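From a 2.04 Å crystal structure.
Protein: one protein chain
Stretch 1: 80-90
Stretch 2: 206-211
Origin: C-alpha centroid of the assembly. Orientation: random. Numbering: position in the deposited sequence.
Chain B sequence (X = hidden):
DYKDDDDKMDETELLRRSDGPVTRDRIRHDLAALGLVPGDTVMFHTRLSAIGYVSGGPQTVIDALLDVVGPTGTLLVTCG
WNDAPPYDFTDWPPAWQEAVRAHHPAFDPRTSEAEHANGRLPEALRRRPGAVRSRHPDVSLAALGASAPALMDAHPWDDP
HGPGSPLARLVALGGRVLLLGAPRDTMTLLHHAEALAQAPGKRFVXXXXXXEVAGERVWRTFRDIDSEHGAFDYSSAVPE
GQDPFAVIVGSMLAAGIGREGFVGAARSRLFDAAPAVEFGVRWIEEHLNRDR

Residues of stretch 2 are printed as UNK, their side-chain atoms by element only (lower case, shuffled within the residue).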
ATOM      1  N   GLY B  80      -1.333  12.883  -0.492  1.00 37.71           N
ATOM      2  CA  GLY B  80      -0.838  13.195   0.851  1.00 37.46           C
ATOM      3  C   GLY B  80       0.335  12.297   1.222  1.00 36.63           C
ATOM      4  O   GLY B  80       0.929  11.631   0.391  1.00 37.37           O
ATOM      5  N   TRP B  81       0.643  12.286   2.514  1.00 38.23           N
ATOM      6  CA  TRP B  81       1.818  11.591   3.053  1.00 40.66           C
ATOM      7  C   TRP B  81       1.423  10.861   4.333  1.00 42.27           C
ATOM      8  O   TRP B  81       1.147  11.511   5.349  1.00 43.75           O
ATOM      9  CB  TRP B  81       2.944  12.576   3.334  1.00 41.65           C
ATOM     10  CG  TRP B  81       4.217  11.989   3.834  1.00 43.44           C
ATOM     11  CD1 TRP B  81       4.605  10.657   3.790  1.00 41.11           C
ATOM     12  CD2 TRP B  81       5.275  12.695   4.490  1.00 41.99           C
ATOM     13  NE1 TRP B  81       5.831  10.510   4.389  1.00 39.40           N
ATOM     14  CE2 TRP B  81       6.272  11.745   4.817  1.00 42.45           C
ATOM     15  CE3 TRP B  81       5.498  14.050   4.800  1.00 43.10           C
ATOM     16  CZ2 TRP B  81       7.476  12.107   5.441  1.00 43.43           C
ATOM     17  CZ3 TRP B  81       6.690  14.404   5.450  1.00 45.01           C
ATOM     18  CH2 TRP B  81       7.661  13.437   5.761  1.00 43.50           C
ATOM     19  N   ASN B  82       1.391   9.518   4.286  1.00 41.36           N
ATOM     20  CA  ASN B  82       0.911   8.749   5.435  1.00 43.05           C
ATOM     21  C   ASN B  82       1.792   8.921   6.654  1.00 42.71           C
ATOM     22  O   ASN B  82       1.301   8.895   7.783  1.00 46.85           O
ATOM     23  CB  ASN B  82       0.823   7.257   5.120  1.00 37.23           C
ATOM     24  CG  ASN B  82      -0.041   6.526   6.118  1.00 43.80           C
ATOM     25  OD1 ASN B  82      -1.260   6.679   6.113  1.00 45.13           O
ATOM     26  ND2 ASN B  82       0.584   5.776   7.019  1.00 47.85           N
ATOM     27  N   ASP B  83       3.092   9.060   6.462  1.00 42.70           N
ATOM     28  CA  ASP B  83       4.021   9.032   7.589  1.00 43.96           C
ATOM     29  C   ASP B  83       4.636  10.399   7.866  1.00 45.36           C
ATOM     30  O   ASP B  83       5.778  10.489   8.316  1.00 44.94           O
ATOM     31  CB  ASP B  83       5.085   7.979   7.311  1.00 46.07           C
ATOM     32  CG  ASP B  83       4.442   6.622   7.061  1.00 53.74           C
ATOM     33  OD1 ASP B  83       3.753   6.174   7.973  1.00 55.32           O
ATOM     34  OD2 ASP B  83       4.523   6.071   5.943  1.00 55.63           O
ATOM     35  N   ALA B  84       3.882  11.468   7.600  1.00 48.30           N
ATOM     36  CA  ALA B  84       4.325  12.814   7.952  1.00 52.24           C
ATOM     37  C   ALA B  84       4.385  12.961   9.466  1.00 51.40           C
ATOM     38  O   ALA B  84       3.645  12.295  10.178  1.00 53.10           O
ATOM     39  CB  ALA B  84       3.359  13.845   7.381  1.00 53.12           C
ATOM     40  N   PRO B  85       5.263  13.818   9.990  1.00 53.65           N
ATOM     41  CA  PRO B  85       5.183  14.151  11.404  1.00 53.60           C
ATOM     42  C   PRO B  85       3.849  14.814  11.690  1.00 61.31           C
ATOM     43  O   PRO B  85       3.324  15.551  10.844  1.00 62.17           O
ATOM     44  CB  PRO B  85       6.357  15.127  11.619  1.00 51.47           C
ATOM     45  CG  PRO B  85       6.550  15.769  10.293  1.00 51.10           C
ATOM     46  CD  PRO B  85       6.266  14.649   9.290  1.00 51.09           C
ATOM     47  N   PRO B  86       3.241  14.539  12.838  1.00 65.32           N
ATOM     48  CA  PRO B  86       1.950  15.169  13.151  1.00 69.69           C
ATOM     49  C   PRO B  86       2.084  16.688  13.229  1.00 67.95           C
ATOM     50  O   PRO B  86       3.144  17.214  13.568  1.00 63.19           O
ATOM     51  CB  PRO B  86       1.584  14.568  14.513  1.00 73.91           C
ATOM     52  CG  PRO B  86       2.920  14.182  15.129  1.00 73.25           C
ATOM     53  CD  PRO B  86       3.780  13.754  13.960  1.00 70.49           C
ATOM     54  N   TYR B  87       0.995  17.391  12.876  1.00 69.23           N
ATOM     55  CA  TYR B  87       0.996  18.854  12.936  1.00 71.63           C
ATOM     56  C   TYR B  87       1.423  19.346  14.306  1.00 75.06           C
ATOM     57  O   TYR B  87       2.186  20.310  14.421  1.00 73.67           O
ATOM     58  CB  TYR B  87      -0.390  19.411  12.635  1.00 71.39           C
ATOM     59  CG  TYR B  87      -0.801  19.435  11.185  1.00 73.11           C
ATOM     60  CD1 TYR B  87       0.013  18.918  10.186  1.00 70.20           C
ATOM     61  CD2 TYR B  87      -2.032  19.971  10.821  1.00 78.59           C
ATOM     62  CE1 TYR B  87      -0.391  18.943   8.852  1.00 73.13           C
ATOM     63  CE2 TYR B  87      -2.448  19.997   9.509  1.00 79.43           C
ATOM     64  CZ  TYR B  87      -1.629  19.484   8.523  1.00 79.05           C
ATOM     65  OH  TYR B  87      -2.073  19.532   7.215  1.00 79.18           O
ATOM     66  N   ASP B  88       0.935  18.680  15.351  1.00 76.99           N
ATOM     67  CA  ASP B  88       1.080  19.078  16.741  1.00 82.90           C
ATOM     68  C   ASP B  88       2.276  18.440  17.427  1.00 81.91           C
ATOM     69  O   ASP B  88       2.303  18.389  18.661  1.00 87.09           O
ATOM     70  CB  ASP B  88      -0.179  18.693  17.515  1.00 91.67           C
ATOM     71  CG  ASP B  88      -0.473  17.198  17.424  1.00 98.79           C
ATOM     72  OD1 ASP B  88      -0.821  16.712  16.321  1.00 99.70           O
ATOM     73  OD2 ASP B  88      -0.322  16.500  18.451  1.00103.71           O
ATOM     74  N   PHE B  89       3.258  17.931  16.674  1.00 91.86           N
ATOM     75  CA  PHE B  89       4.342  17.193  17.325  1.00 86.55           C
ATOM     76  C   PHE B  89       5.194  18.082  18.218  1.00 86.74           C
ATOM     77  O   PHE B  89       6.103  17.576  18.882  1.00 82.34           O
ATOM     78  CB  PHE B  89       5.228  16.485  16.291  1.00 82.44           C
ATOM     79  CG  PHE B  89       6.239  17.380  15.630  1.00 86.62           C
ATOM     80  CD1 PHE B  89       5.916  18.065  14.467  1.00 89.74           C
ATOM     81  CD2 PHE B  89       7.518  17.517  16.157  1.00 86.55           C
ATOM     82  CE1 PHE B  89       6.836  18.887  13.851  1.00 94.14           C
ATOM     83  CE2 PHE B  89       8.444  18.333  15.555  1.00 91.99           C
ATOM     84  CZ  PHE B  89       8.108  19.022  14.396  1.00 96.19           C
ATOM     85  N   THR B  90       4.931  19.387  18.228  1.00 92.93           N
ATOM     86  CA  THR B  90       5.563  20.334  19.131  1.00100.07           C
ATOM     87  C   THR B  90       4.803  20.468  20.454  1.00106.82           C
ATOM     88  O   THR B  90       5.000  21.444  21.186  1.00111.62           O
ATOM     89  CB  THR B  90       5.700  21.690  18.432  1.00101.30           C
ATOM     90  OG1 THR B  90       4.443  22.056  17.842  1.00103.39           O
ATOM     91  CG2 THR B  90       6.758  21.607  17.333  1.00 94.30           C
ATOM     92  N   UNK B 206      -0.732  26.391  10.582  1.00 72.45           N
ATOM     93  CA  UNK B 206       0.705  26.500  10.382  1.00 71.29           C
ATOM     94  C   UNK B 206       1.330  25.242  10.953  1.00 72.27           C
ATOM     95  O   UNK B 206       1.010  24.850  12.080  1.00 77.05           O
ATOM     96  c   UNK B 206       1.278  27.732  11.076  1.00 78.15           C
ATOM     97  c   UNK B 206       2.784  27.735  10.982  1.00 79.15           C
ATOM     98  o   UNK B 206       0.770  28.909  10.452  1.00 81.90           O
ATOM     99  N   UNK B 207       2.177  24.586  10.166  1.00 66.55           N
ATOM    100  CA  UNK B 207       2.840  23.369  10.609  1.00 64.04           C
ATOM    101  C   UNK B 207       4.210  23.333   9.953  1.00 66.49           C
ATOM    102  O   UNK B 207       4.517  24.127   9.059  1.00 66.67           O
ATOM    103  c   UNK B 207       1.136  21.892   6.107  1.00 60.27           C
ATOM    104  o   UNK B 207       0.895  21.834   4.769  1.00 56.05           O
ATOM    105  c   UNK B 207       2.268  21.285   6.601  1.00 61.93           C
ATOM    106  c   UNK B 207       0.272  22.579   6.942  1.00 62.15           C
ATOM    107  c   UNK B 207       2.002  22.113  10.283  1.00 61.99           C
ATOM    108  c   UNK B 207       0.551  22.640   8.298  1.00 64.27           C
ATOM    109  c   UNK B 207       2.537  21.354   7.945  1.00 63.19           C
ATOM    110  c   UNK B 207       1.680  22.020   8.822  1.00 63.04           C
ATOM    111  N   UNK B 208       5.049  22.428  10.412  1.00 65.88           N
ATOM    112  CA  UNK B 208       6.344  22.248   9.785  1.00 67.69           C
ATOM    113  C   UNK B 208       6.455  20.819   9.300  1.00 65.18           C
ATOM    114  O   UNK B 208       5.850  19.917   9.864  1.00 62.77           O
ATOM    115  c   UNK B 208       7.262  23.885  11.420  1.00 78.20           C
ATOM    116  o   UNK B 208       7.680  24.250  13.714  1.00 90.46           O
ATOM    117  c   UNK B 208       7.471  22.566  10.742  1.00 72.03           C
ATOM    118  c   UNK B 208       8.183  24.062  12.587  1.00 85.67           C
ATOM    119  o   UNK B 208       9.409  23.996  12.374  1.00 86.75           O
ATOM    120  N   UNK B 209       7.210  20.622   8.228  1.00 65.19           N
ATOM    121  CA  UNK B 209       7.393  19.276   7.716  1.00 60.71           C
ATOM    122  C   UNK B 209       8.726  19.246   6.999  1.00 61.92           C
ATOM    123  O   UNK B 209       9.144  20.261   6.427  1.00 58.02           O
ATOM    124  n   UNK B 209       2.792  17.528   7.281  1.00 63.25           N
ATOM    125  c   UNK B 209       3.915  17.863   6.667  1.00 63.46           C
ATOM    126  c   UNK B 209       6.245  18.862   6.784  1.00 56.48           C
ATOM    127  o   UNK B 209       4.001  17.949   5.448  1.00 69.40           O
ATOM    128  c   UNK B 209       5.110  18.119   7.535  1.00 59.69           C
ATOM    129  N   UNK B 210       9.439  18.124   7.059  1.00 61.71           N
ATOM    130  CA  UNK B 210      10.746  18.040   6.406  1.00 60.20           C
ATOM    131  C   UNK B 210      10.579  17.751   4.921  1.00 64.32           C
ATOM    132  O   UNK B 210       9.861  16.825   4.523  1.00 55.22           O
ATOM    133  c   UNK B 210      10.296  16.021   7.592  1.00 60.90           C
ATOM    134  c   UNK B 210       9.128  16.925   7.865  1.00 61.05           C
ATOM    135  c   UNK B 210      11.430  16.880   7.134  1.00 62.56           C
ATOM    136  N   UNK B 211      11.253  18.560   4.102  1.00 59.74           N
ATOM    137  CA  UNK B 211      11.354  18.335   2.671  1.00 61.40           C
ATOM    138  C   UNK B 211      12.833  18.263   2.277  1.00 65.99           C
ATOM    139  O   UNK B 211      13.741  18.497   3.076  1.00 61.92           O
ATOM    140  c   UNK B 211       9.116  19.365   2.154  1.00 54.37           C
ATOM    141  c   UNK B 211      11.147  20.801   2.158  1.00 59.77           C
ATOM    142  c   UNK B 211      11.069  21.789   0.990  1.00 61.40           C
ATOM    143  c   UNK B 211      10.608  19.410   1.850  1.00 60.74           C
TER

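Position 206, inside a strand that begins earlier in the chain, has three side-chain atoms: one carbon that carries an oxygen and a second carbon. Its CA-to-CB bond points away from stretch 1 and nothing there comes within contact range. A beta-branched carbon bearing a hydroxyl is threonine, Thr 206.

Position 207 has one carbon leading to a six-carbon ring that bears a single oxygen. CA-to-CB points toward stretch 1, and the ring lies flat over the ring of Tyr 87, with planes 7° apart and centroids 4.3 Å apart. Such a ring with an oxygen is tyrosine, Tyr 207. In this offset stack CE1 of Tyr 87 sits 3.7 Å from CG of Tyr 207, over the face of each ring, while CB of Tyr 207 lies over the Tyr 87 face, 4.2 Å from the ring centroid.

Position 208 has three carbons in a row, the last carrying two oxygens. The chain leaves sideways, and its nearest approach to stretch 1 is 4.6 Å, from one of its two end oxygens to CG2 of Thr 90. The carboxylate makes this glutamate, Glu 208. Here the backbone makes the closer approach: O of Glu 208 lies 4.2 Å from CE1 of Phe 89, at the ring edge, and 4.2 Å from CG of Pro 85.

Position 209 also has three carbons, but the third carries one oxygen and one nitrogen. The end of the chain comes nearer to stretch 1 than its sideways start suggests, bringing the nitrogen to Ala 84 and the edge of the Tyr 87 ring. The amide identifies glutamine, Gln 209. Its NE2 is 3.7 Å from CB of Ala 84 and 3.8 Å from CE1 of Tyr 87; the same nitrogen is hydrogen-bonded elsewhere in the structure.

Position 210 has three carbons closing a ring onto the backbone nitrogen, and they meet Pro 85 and Trp 81. This can only be proline, Pro 210. Its CD meets CG of Pro 85 at 3.7 Å, and its CG lies 4.1 Å from CH2 of Trp 81.

Position 211 has four carbons, forked at the first, with one arm two carbons long. Its end leads away, and it makes no contact with stretch 1. This is isoleucine, Ile 211.

The contact works by shape. A stacked tyrosine pair and the pair Pro 85 and Pro 210, with Trp 81 against Pro 210, supply the apolar packing; Gln 209, between Tyr 207 and Pro 210 in the strand, reaches Ala 84 and the Tyr 87 edge. The rule for a designer is that a loop can pack on a strand through one ring stack and a few apolar contacts, with no hydrogen bond between the stretches, burying 438 Å² over both sides.

Stretch 2, residues 206-211: TYEQPI
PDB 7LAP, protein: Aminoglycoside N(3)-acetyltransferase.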